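Side-chain contacts in pyridine nucleotide-disulphide oxidoreductase dimerisation region (Escherichia coli BL21, PDB 6KYY), which is a flavin-dependent disulfide reductase family enzyme, induced by hypochlorous acid, that is probably involved in resistance to reactive chlorine species: residues 56-61 and 181-186; 338-343 and 405-410. All coordinates share one frame; numbering follows the deposited sequence.

Contact 1. Residues 56-61 and 181-186; sequences IPTKTL and ASMFAN. With FAD (flavin-adenine dinucleotide), chain N.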
# COMPACT_ATOMS: atom_id res chain seq x y z
N ILE B 56 16.05 3.65 -4.04
CA ILE B 56 15.67 2.66 -5.05
C ILE B 56 16.52 1.40 -4.95
O ILE B 56 15.95 0.30 -4.88
CB ILE B 56 15.72 3.27 -6.46
CG1 ILE B 56 14.87 4.55 -6.50
CG2 ILE B 56 15.23 2.26 -7.49
CD1 ILE B 56 14.43 4.95 -7.88
N PRO B 57 17.86 1.47 -4.92
CA PRO B 57 18.62 0.22 -4.77
C PRO B 57 18.39 -0.45 -3.43
O PRO B 57 18.34 -1.69 -3.36
CB PRO B 57 20.08 0.67 -4.94
CG PRO B 57 20.08 2.09 -4.52
CD PRO B 57 18.77 2.63 -5.01
N THR B 58 18.23 0.33 -2.36
CA THR B 58 17.98 -0.24 -1.04
C THR B 58 16.67 -1.02 -1.03
O THR B 58 16.62 -2.18 -0.62
CB THR B 58 17.96 0.87 0.01
OG1 THR B 58 19.08 1.73 -0.18
CG2 THR B 58 18.01 0.28 1.42
N LYS B 59 15.59 -0.39 -1.49
CA LYS B 59 14.27 -1.01 -1.44
C LYS B 59 14.13 -2.13 -2.47
O LYS B 59 13.39 -3.09 -2.23
CB LYS B 59 13.17 0.04 -1.64
CG LYS B 59 12.72 0.76 -0.37
CD LYS B 59 13.90 1.16 0.51
CE LYS B 59 13.77 2.59 1.01
NZ LYS B 59 14.95 3.02 1.82
N THR B 60 14.80 -2.00 -3.61
CA THR B 60 14.85 -3.08 -4.59
C THR B 60 15.37 -4.36 -3.95
O THR B 60 14.83 -5.45 -4.19
CB THR B 60 15.73 -2.69 -5.78
OG1 THR B 60 15.26 -1.47 -6.35
CG2 THR B 60 15.73 -3.78 -6.84
N LEU B 61 16.40 -4.25 -3.12
CA LEU B 61 16.97 -5.42 -2.46
C LEU B 61 16.06 -5.93 -1.35
O LEU B 61 15.93 -7.15 -1.17
CB LEU B 61 18.36 -5.09 -1.92
CG LEU B 61 19.46 -5.09 -2.99
CD1 LEU B 61 20.52 -4.04 -2.68
CD2 LEU B 61 20.09 -6.46 -3.12
N ALA B 181 19.76 -4.02 8.48
CA ALA B 181 19.74 -5.20 9.35
C ALA B 181 18.76 -6.24 8.83
O ALA B 181 19.13 -7.41 8.64
CB ALA B 181 19.39 -4.79 10.78
N SER B 182 17.52 -5.84 8.58
CA SER B 182 16.52 -6.78 8.08
C SER B 182 16.86 -7.26 6.67
O SER B 182 16.68 -8.44 6.35
CB SER B 182 15.13 -6.15 8.09
OG SER B 182 14.96 -5.30 9.21
N MET B 183 17.36 -6.36 5.82
CA MET B 183 17.61 -6.71 4.43
C MET B 183 18.62 -7.84 4.31
O MET B 183 18.41 -8.79 3.53
CB MET B 183 18.10 -5.48 3.65
CG MET B 183 18.45 -5.78 2.20
SD MET B 183 19.79 -4.75 1.59
CE MET B 183 19.03 -3.14 1.65
N PHE B 184 19.71 -7.78 5.06
CA PHE B 184 20.73 -8.82 4.97
C PHE B 184 20.37 -10.04 5.81
O PHE B 184 20.72 -11.16 5.43
CB PHE B 184 22.09 -8.25 5.37
CG PHE B 184 22.76 -7.47 4.28
CD1 PHE B 184 22.34 -6.19 3.96
CD2 PHE B 184 23.81 -8.02 3.56
CE1 PHE B 184 22.95 -5.47 2.95
CE2 PHE B 184 24.43 -7.31 2.55
CZ PHE B 184 24.00 -6.03 2.24
N ALA B 185 19.68 -9.84 6.94
CA ALA B 185 19.19 -10.99 7.70
C ALA B 185 18.11 -11.73 6.94
O ALA B 185 17.89 -12.93 7.17
CB ALA B 185 18.68 -10.54 9.06
N ASN B 186 17.40 -11.04 6.03
CA ASN B 186 16.46 -11.72 5.15
C ASN B 186 17.19 -12.56 4.11
O ASN B 186 16.73 -13.64 3.74
CB ASN B 186 15.55 -10.70 4.47
CG ASN B 186 14.30 -10.40 5.28
OD1 ASN B 186 13.92 -11.17 6.17
ND2 ASN B 186 13.66 -9.28 4.98
PA FAD N . 20.90 14.41 -3.66
O1A FAD N . 21.73 13.96 -2.52
O2A FAD N . 19.82 13.43 -4.14
O5B FAD N . 21.80 14.82 -4.88
C5B FAD N . 23.20 15.14 -4.70
C4B FAD N . 23.86 15.20 -6.05
O4B FAD N . 24.72 16.35 -6.13
C3B FAD N . 24.71 13.98 -6.41
O3B FAD N . 24.45 13.57 -7.75
C2B FAD N . 26.14 14.50 -6.24
O2B FAD N . 27.05 13.84 -7.12
C1B FAD N . 25.98 15.96 -6.64
N9A FAD N . 27.00 16.85 -6.09
C8A FAD N . 27.45 16.91 -4.80
N7A FAD N . 28.38 17.81 -4.59
C5A FAD N . 28.56 18.39 -5.84
C6A FAD N . 29.41 19.41 -6.30
N6A FAD N . 30.27 20.07 -5.52
N1A FAD N . 29.34 19.75 -7.61
C2A FAD N . 28.47 19.10 -8.39
N3A FAD N . 27.63 18.12 -8.07
C4A FAD N . 27.72 17.81 -6.77
N1 FAD N . 14.74 9.30 1.55
C2 FAD N . 13.41 8.99 1.60
O2 FAD N . 12.53 9.85 1.45
N3 FAD N . 13.02 7.68 1.82
C4 FAD N . 13.86 6.61 2.02
O4 FAD N . 13.39 5.48 2.19
C4X FAD N . 15.27 6.95 1.97
N5 FAD N . 16.14 5.99 2.11
C5X FAD N . 17.48 6.32 2.06
C6 FAD N . 18.42 5.30 2.23
C7 FAD N . 19.79 5.58 2.18
C7M FAD N . 20.78 4.46 2.37
C8 FAD N . 20.22 6.90 1.96
C8M FAD N . 21.69 7.23 1.90
C9 FAD N . 19.28 7.91 1.79
C9A FAD N . 17.92 7.63 1.83
N10 FAD N . 16.95 8.63 1.66
C10 FAD N . 15.61 8.33 1.72
C1' FAD N . 17.34 10.03 1.43
C2' FAD N . 17.43 10.40 -0.05
O2' FAD N . 18.46 9.65 -0.69
C3' FAD N . 17.75 11.89 -0.17
O3' FAD N . 17.18 12.58 0.94
C4' FAD N . 17.26 12.54 -1.47
O4' FAD N . 18.02 12.03 -2.56
C5' FAD N . 17.33 14.05 -1.43
O5' FAD N . 18.65 14.47 -1.82
P FAD N . 18.92 15.94 -2.34
O1P FAD N . 17.74 16.40 -3.20
O2P FAD N . 19.26 16.84 -1.22
O3P FAD N . 20.17 15.78 -3.30
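Lys59 NZ is held by three acceptors, two on the flavin and one on Glu179. Lys59 NZ gives a hydrogen bond of 2.9 Å to FAD O4 and one of 3.2 Å to FAD N5, and it forms a salt bridge with Glu179. The bends at chi2 (44°) and chi3 (134°) carry the ammonium group round to the O4 and N5 side of the isoalloxazine. A lysine-glutamate pair beside N5 is a hallmark of the disulfide reductases of class I, and such an ammonium would probably polarise the flavin. Helix 55-65 starts at Cys55. This cysteine and Cys50, the redox-active pair of the family, bind copper here and form no disulfide. Helix 175-186 follows a glycine-rich turn that fits the Rossmann type, so the contact joins helix 55-65 to the helix behind that turn. The link rests on Met183. Its CG stands anti to the backbone N (chi1 177°), which sends the thioether across to the other helix. Met183 CE ends 3.4 Å from Thr58 O and 3.6 Å from Thr58 CG2. The two side chains cross at about a right angle. Met183 SD rests 3.8 Å from Leu61 CB, so the leucine is touched at the base of its side chain. Leu61 also packs on Leu159. Thr58 OG1 is hydrogen-bonded to Gly54 O, one turn back.

Contact 2. Residues 338-343 and 405-410; sequences SVFMTP and DSHEMI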
# COMPACT_ATOMS: atom_id res chain seq x y z
N SER B 338 9.08 6.55 7.22
CA SER B 338 8.94 5.10 7.26
C SER B 338 10.30 4.43 7.32
O SER B 338 11.24 4.86 6.64
CB SER B 338 8.15 4.59 6.04
OG SER B 338 7.09 5.47 5.71
N VAL B 339 10.39 3.38 8.12
CA VAL B 339 11.59 2.56 8.26
C VAL B 339 11.33 1.26 7.52
O VAL B 339 10.48 0.46 7.93
CB VAL B 339 11.93 2.30 9.73
CG1 VAL B 339 13.30 1.63 9.86
CG2 VAL B 339 11.88 3.59 10.51
N PHE B 340 12.07 1.03 6.43
CA PHE B 340 11.73 -0.04 5.49
C PHE B 340 12.39 -1.35 5.92
O PHE B 340 13.30 -1.89 5.27
CB PHE B 340 12.12 0.36 4.08
CG PHE B 340 11.17 1.34 3.46
CD1 PHE B 340 11.29 2.70 3.71
CD2 PHE B 340 10.14 0.90 2.65
CE1 PHE B 340 10.41 3.60 3.15
CE2 PHE B 340 9.26 1.80 2.08
CZ PHE B 340 9.39 3.15 2.34
N MET B 341 11.90 -1.88 7.04
CA MET B 341 12.23 -3.23 7.45
C MET B 341 11.25 -4.22 6.84
O MET B 341 10.69 -3.99 5.76
CB MET B 341 12.17 -3.39 8.97
CG MET B 341 13.16 -2.59 9.77
SD MET B 341 12.85 -2.94 11.50
CE MET B 341 11.12 -2.47 11.62
N THR B 342 11.04 -5.34 7.54
CA THR B 342 9.99 -6.29 7.22
C THR B 342 9.44 -6.80 8.54
O THR B 342 10.08 -7.63 9.21
CB THR B 342 10.50 -7.45 6.36
OG1 THR B 342 11.09 -6.93 5.15
CG2 THR B 342 9.37 -8.39 6.00
N PRO B 343 8.27 -6.31 8.98
CA PRO B 343 7.43 -5.32 8.29
C PRO B 343 7.88 -3.88 8.53
O PRO B 343 8.45 -3.58 9.58
CB PRO B 343 6.05 -5.57 8.90
CG PRO B 343 6.35 -6.01 10.29
CD PRO B 343 7.67 -6.74 10.25
N ASP B 405 3.03 -3.07 4.25
CA ASP B 405 2.43 -1.96 3.51
C ASP B 405 2.14 -0.77 4.42
O ASP B 405 1.21 0.01 4.16
CB ASP B 405 1.16 -2.40 2.78
CG ASP B 405 1.45 -3.05 1.44
OD1 ASP B 405 2.36 -2.56 0.74
OD2 ASP B 405 0.78 -4.04 1.10
N SER B 406 2.94 -0.60 5.47
CA SER B 406 2.77 0.56 6.34
C SER B 406 3.09 1.86 5.61
O SER B 406 2.52 2.91 5.93
CB SER B 406 3.65 0.42 7.58
OG SER B 406 4.98 0.11 7.22
N HIS B 407 4.00 1.81 4.63
CA HIS B 407 4.43 3.00 3.91
C HIS B 407 3.34 3.62 3.06
O HIS B 407 3.50 4.76 2.62
CB HIS B 407 5.64 2.66 3.03
CG HIS B 407 5.40 1.50 2.11
ND1 HIS B 407 5.21 0.21 2.56
CD2 HIS B 407 5.32 1.44 0.76
CE1 HIS B 407 5.02 -0.59 1.53
NE2 HIS B 407 5.08 0.13 0.42
N GLU B 408 2.24 2.91 2.81
CA GLU B 408 1.13 3.43 2.01
C GLU B 408 0.00 3.99 2.87
O GLU B 408 -0.40 5.14 2.69
CB GLU B 408 0.58 2.34 1.09
CG GLU B 408 1.65 1.60 0.29
CD GLU B 408 2.09 2.36 -0.95
OE1 GLU B 408 1.67 3.52 -1.13
OE2 GLU B 408 2.87 1.79 -1.74
N MET B 409 -0.51 3.19 3.81
CA MET B 409 -1.65 3.63 4.61
C MET B 409 -1.29 4.73 5.60
O MET B 409 -2.19 5.39 6.13
CB MET B 409 -2.24 2.43 5.36
CG MET B 409 -1.47 2.03 6.59
SD MET B 409 -2.01 0.44 7.25
CE MET B 409 -0.85 -0.63 6.43
N ILE B 410 0.01 4.94 5.88
CA ILE B 410 0.40 6.05 6.74
C ILE B 410 0.04 7.38 6.09
O ILE B 410 -0.20 8.37 6.78
CB ILE B 410 1.90 5.96 7.08
CG1 ILE B 410 2.27 6.95 8.19
CG2 ILE B 410 2.75 6.22 5.84
CD1 ILE B 410 1.69 6.59 9.54
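The rings of Phe340 and His407 meet obliquely. Their centroids lie 5.5 Å apart and their planes are turned by 52°. The touching part of the phenylalanine is its CE2 and CZ side. Phe340 CE2 is 3.8 Å from His407 CB and 3.9 Å from His407 CG. One face of the imidazole carries CG of the next residue, Glu408, 3.6 Å above the plane and shifted toward the rim. The Phe340 ring also touches FAD and Pro434 of the second subunit. His407 CB points at the phenyl ring, and CG sits between its own backbone N and carbonyl carbon (chi1 54°), which sets the imidazole so that CG meets Phe340 CE2 as well.

Beside this pair, Ser338 OG lies 4.1 Å from both CA and CB of His407. The contact is loose. The hydroxyl has its hydrogen bond with Ser346 OG on the neighbouring strand 345-349. Ile410 CG2 comes within 4.4 Å of Ser338 OG.

The contact lies in the dimerisation domain. Strand 337-339 is an edge strand of its antiparallel sheet within the chain. Helix 406-418 packs against that sheet, with Ile410 on strands 345-349 and 396-402. Phe340 is the centre of an inverse gamma turn, closed by a weak bond from Met341 N to Val339 O, and there the chain leaves the strand. The helix also faces the other subunit. His407 O is hydrogen-bonded to Thr432 of the second subunit, and the Glu408 carboxylate is held by Met436 N and Ser437 of that subunit. The pairing of the two segments therefore depends on shape fit, and the place of the helix is probably fixed as much by its bonds to the second subunit as by Phe340.

How the contacts relate
The centres of contacts 1 and 2 are 13 Å apart, and the two touch directly. Lys59 CE of contact 1 lies 3.7 Å from Phe340 CD1 of contact 2, and both residues belong to the FAD pocket. Glu179 joins them as well: the carboxylate that pairs with Lys59 also accepts a hydrogen bond from Phe340 N. Further along helix 175-186, Ser182 packs on Met341. Lys59 and Phe340 both pack on Pro434 of the second subunit. Next to that proline is His433, probably the proton acceptor, whose backbone O is hydrogen-bonded to this FAD. Helix 55-65 of contact 1 brings Lys59 to the flavin, and Phe340 of contact 2 comes from the dimerisation domain.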